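Local coordinates for protein transmembrane beta-barrels (Synthetic construct, PDB 6X9Z) that is a computationally designed transmembrane beta-barrel, made to fold as a closed eight-stranded antiparallel sheet and span a lipid membrane, at residues Gly27-Tyr30 / Leu36-Asp39. Numbering follows the deposited sequence.
Sequences GAQY and LFLD
Tyr30 and Leu38 form an antiparallel hydrogen-bonded pair in the beta hairpin of strands 22-31 and 36-45, two neighbouring staves of the eight-stranded barrel. Tyr30 N donates to Leu38 O at 2.9 Å, and Leu38 N returns a bond to Tyr30 O at 2.8 Å. Next to this pair of backbone bonds, Gln29 and Asp39 make the adjoining non-hydrogen-bonded pair, where the CA of Gln29 comes 3.2 Å from Leu38 O in a CA-H...O contact.

The polar contact lies on the barrel's buried inner side. With CG anti to its carbonyl carbon (chi1 -67°) and an extended chain beyond, Gln29 brings NE2 within 2.9 Å of Asp39 OD2; glutamine is long enough to reach the carboxylate and offers it an uncharged N-H donor. The acceptor lies nearly in the amide plane, yet the donor meets the carboxylate from above its plane, the amide and carboxylate planes being 84° apart. Asp39 suits this interior because Lys71 forms a salt bridge with OD2 and Tyr11 OH a hydrogen bond with OD1. Cutting Gln29 back to an alanine is likely to leave Asp39 OD2 without its amide partner and open a gap beside the Phe37 ring.

Tyr30 and Leu38 project from the opposite face onto the surface, where an aromatic and an aliphatic group suit a wall that probably faces lipid. Inside, Phe37 supplies apolar bulk: its side chain runs alongside that of Gln29, and ring atom CE1 lies 4.1 Å from Gln29 NE2.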
ATOM      1  N   GLY A  27      -2.453   2.177   7.165  1.00 32.43           N
ATOM      2  CA  GLY A  27      -3.368   2.959   6.355  1.00 32.74           C
ATOM      3  C   GLY A  27      -4.599   2.218   5.868  1.00 33.13           C
ATOM      4  O   GLY A  27      -5.016   1.229   6.481  1.00 32.44           O
ATOM      5  N   ALA A  28      -5.178   2.677   4.759  1.00 33.11           N
ATOM      6  CA  ALA A  28      -6.370   2.043   4.219  1.00 33.13           C
ATOM      7  C   ALA A  28      -6.371   2.140   2.702  1.00 32.87           C
ATOM      8  O   ALA A  28      -5.816   3.075   2.120  1.00 33.31           O
ATOM      9  CB  ALA A  28      -7.646   2.673   4.785  1.00 32.22           C
ATOM     10  N   GLN A  29      -7.004   1.157   2.075  1.00 32.65           N
ATOM     11  CA  GLN A  29      -7.253   1.146   0.641  1.00 32.35           C
ATOM     12  C   GLN A  29      -8.750   0.989   0.429  1.00 32.19           C
ATOM     13  O   GLN A  29      -9.350   0.021   0.908  1.00 32.53           O
ATOM     14  CB  GLN A  29      -6.473   0.022  -0.046  1.00 32.60           C
ATOM     15  CG  GLN A  29      -4.958   0.222  -0.006  1.00 33.85           C
ATOM     16  CD  GLN A  29      -4.184  -0.916  -0.652  1.00 34.35           C
ATOM     17  OE1 GLN A  29      -4.712  -2.012  -0.844  1.00 34.54           O
ATOM     18  NE2 GLN A  29      -2.925  -0.656  -0.995  1.00 34.24           N
ATOM     19  N   TYR A  30      -9.349   1.940  -0.279  1.00 31.46           N
ATOM     20  CA  TYR A  30     -10.785   1.965  -0.508  1.00 31.27           C
ATOM     21  C   TYR A  30     -11.040   1.849  -2.003  1.00 31.32           C
ATOM     22  O   TYR A  30     -10.602   2.705  -2.778  1.00 30.59           O
ATOM     23  CB  TYR A  30     -11.403   3.243   0.061  1.00 31.16           C
ATOM     24  CG  TYR A  30     -12.894   3.345  -0.157  1.00 31.10           C
ATOM     25  CD1 TYR A  30     -13.410   4.143  -1.166  1.00 31.41           C
ATOM     26  CD2 TYR A  30     -13.785   2.637   0.639  1.00 31.09           C
ATOM     27  CE1 TYR A  30     -14.767   4.236  -1.377  1.00 31.27           C
ATOM     28  CE2 TYR A  30     -15.149   2.726   0.435  1.00 30.88           C
ATOM     29  CZ  TYR A  30     -15.630   3.529  -0.576  1.00 31.30           C
ATOM     30  OH  TYR A  30     -16.980   3.638  -0.798  1.00 31.85           O
ATOM     31  N   LEU A  36     -10.440   0.788  -9.741  1.00 30.71           N
ATOM     32  CA  LEU A  36      -9.674   1.858  -9.117  1.00 31.03           C
ATOM     33  C   LEU A  36      -9.856   1.841  -7.604  1.00 31.08           C
ATOM     34  O   LEU A  36     -10.865   1.362  -7.082  1.00 29.94           O
ATOM     35  CB  LEU A  36     -10.082   3.228  -9.670  1.00 31.06           C
ATOM     36  CG  LEU A  36      -9.917   3.402 -11.182  1.00 30.61           C
ATOM     37  CD1 LEU A  36     -10.286   4.811 -11.621  1.00 30.38           C
ATOM     38  CD2 LEU A  36      -8.503   3.049 -11.612  1.00 30.25           C
ATOM     39  N   PHE A  37      -8.859   2.365  -6.899  1.00 30.42           N
ATOM     40  CA  PHE A  37      -8.944   2.463  -5.453  1.00 30.64           C
ATOM     41  C   PHE A  37      -8.144   3.668  -4.983  1.00 31.51           C
ATOM     42  O   PHE A  37      -7.212   4.113  -5.656  1.00 30.70           O
ATOM     43  CB  PHE A  37      -8.446   1.185  -4.758  1.00 30.72           C
ATOM     44  CG  PHE A  37      -6.984   0.887  -4.982  1.00 30.89           C
ATOM     45  CD1 PHE A  37      -6.035   1.273  -4.049  1.00 31.21           C
ATOM     46  CD2 PHE A  37      -6.566   0.198  -6.110  1.00 30.74           C
ATOM     47  CE1 PHE A  37      -4.696   0.993  -4.248  1.00 31.26           C
ATOM     48  CE2 PHE A  37      -5.227  -0.079  -6.316  1.00 30.62           C
ATOM     49  CZ  PHE A  37      -4.293   0.313  -5.381  1.00 30.82           C
ATOM     50  N   LEU A  38      -8.541   4.198  -3.833  1.00 30.44           N
ATOM     51  CA  LEU A  38      -7.799   5.243  -3.150  1.00 31.44           C
ATOM     52  C   LEU A  38      -6.980   4.617  -2.034  1.00 32.19           C
ATOM     53  O   LEU A  38      -7.338   3.573  -1.485  1.00 31.94           O
ATOM     54  CB  LEU A  38      -8.737   6.314  -2.588  1.00 30.46           C
ATOM     55  CG  LEU A  38      -9.569   7.033  -3.654  1.00 30.41           C
ATOM     56  CD1 LEU A  38     -10.570   7.997  -3.027  1.00 29.94           C
ATOM     57  CD2 LEU A  38      -8.663   7.762  -4.636  1.00 30.08           C
ATOM     58  N   ASP A  39      -5.857   5.258  -1.724  1.00 32.86           N
ATOM     59  CA  ASP A  39      -4.951   4.783  -0.691  1.00 33.54           C
ATOM     60  C   ASP A  39      -4.527   5.978   0.144  1.00 34.12           C
ATOM     61  O   ASP A  39      -4.084   6.993  -0.399  1.00 34.88           O
ATOM     62  CB  ASP A  39      -3.731   4.084  -1.301  1.00 33.64           C
ATOM     63  CG  ASP A  39      -2.953   3.265  -0.289  1.00 35.13           C
ATOM     64  OD1 ASP A  39      -2.862   3.680   0.886  0.61 35.08           O
ATOM     65  OD2 ASP A  39      -2.424   2.198  -0.670  0.52 35.39           O
TER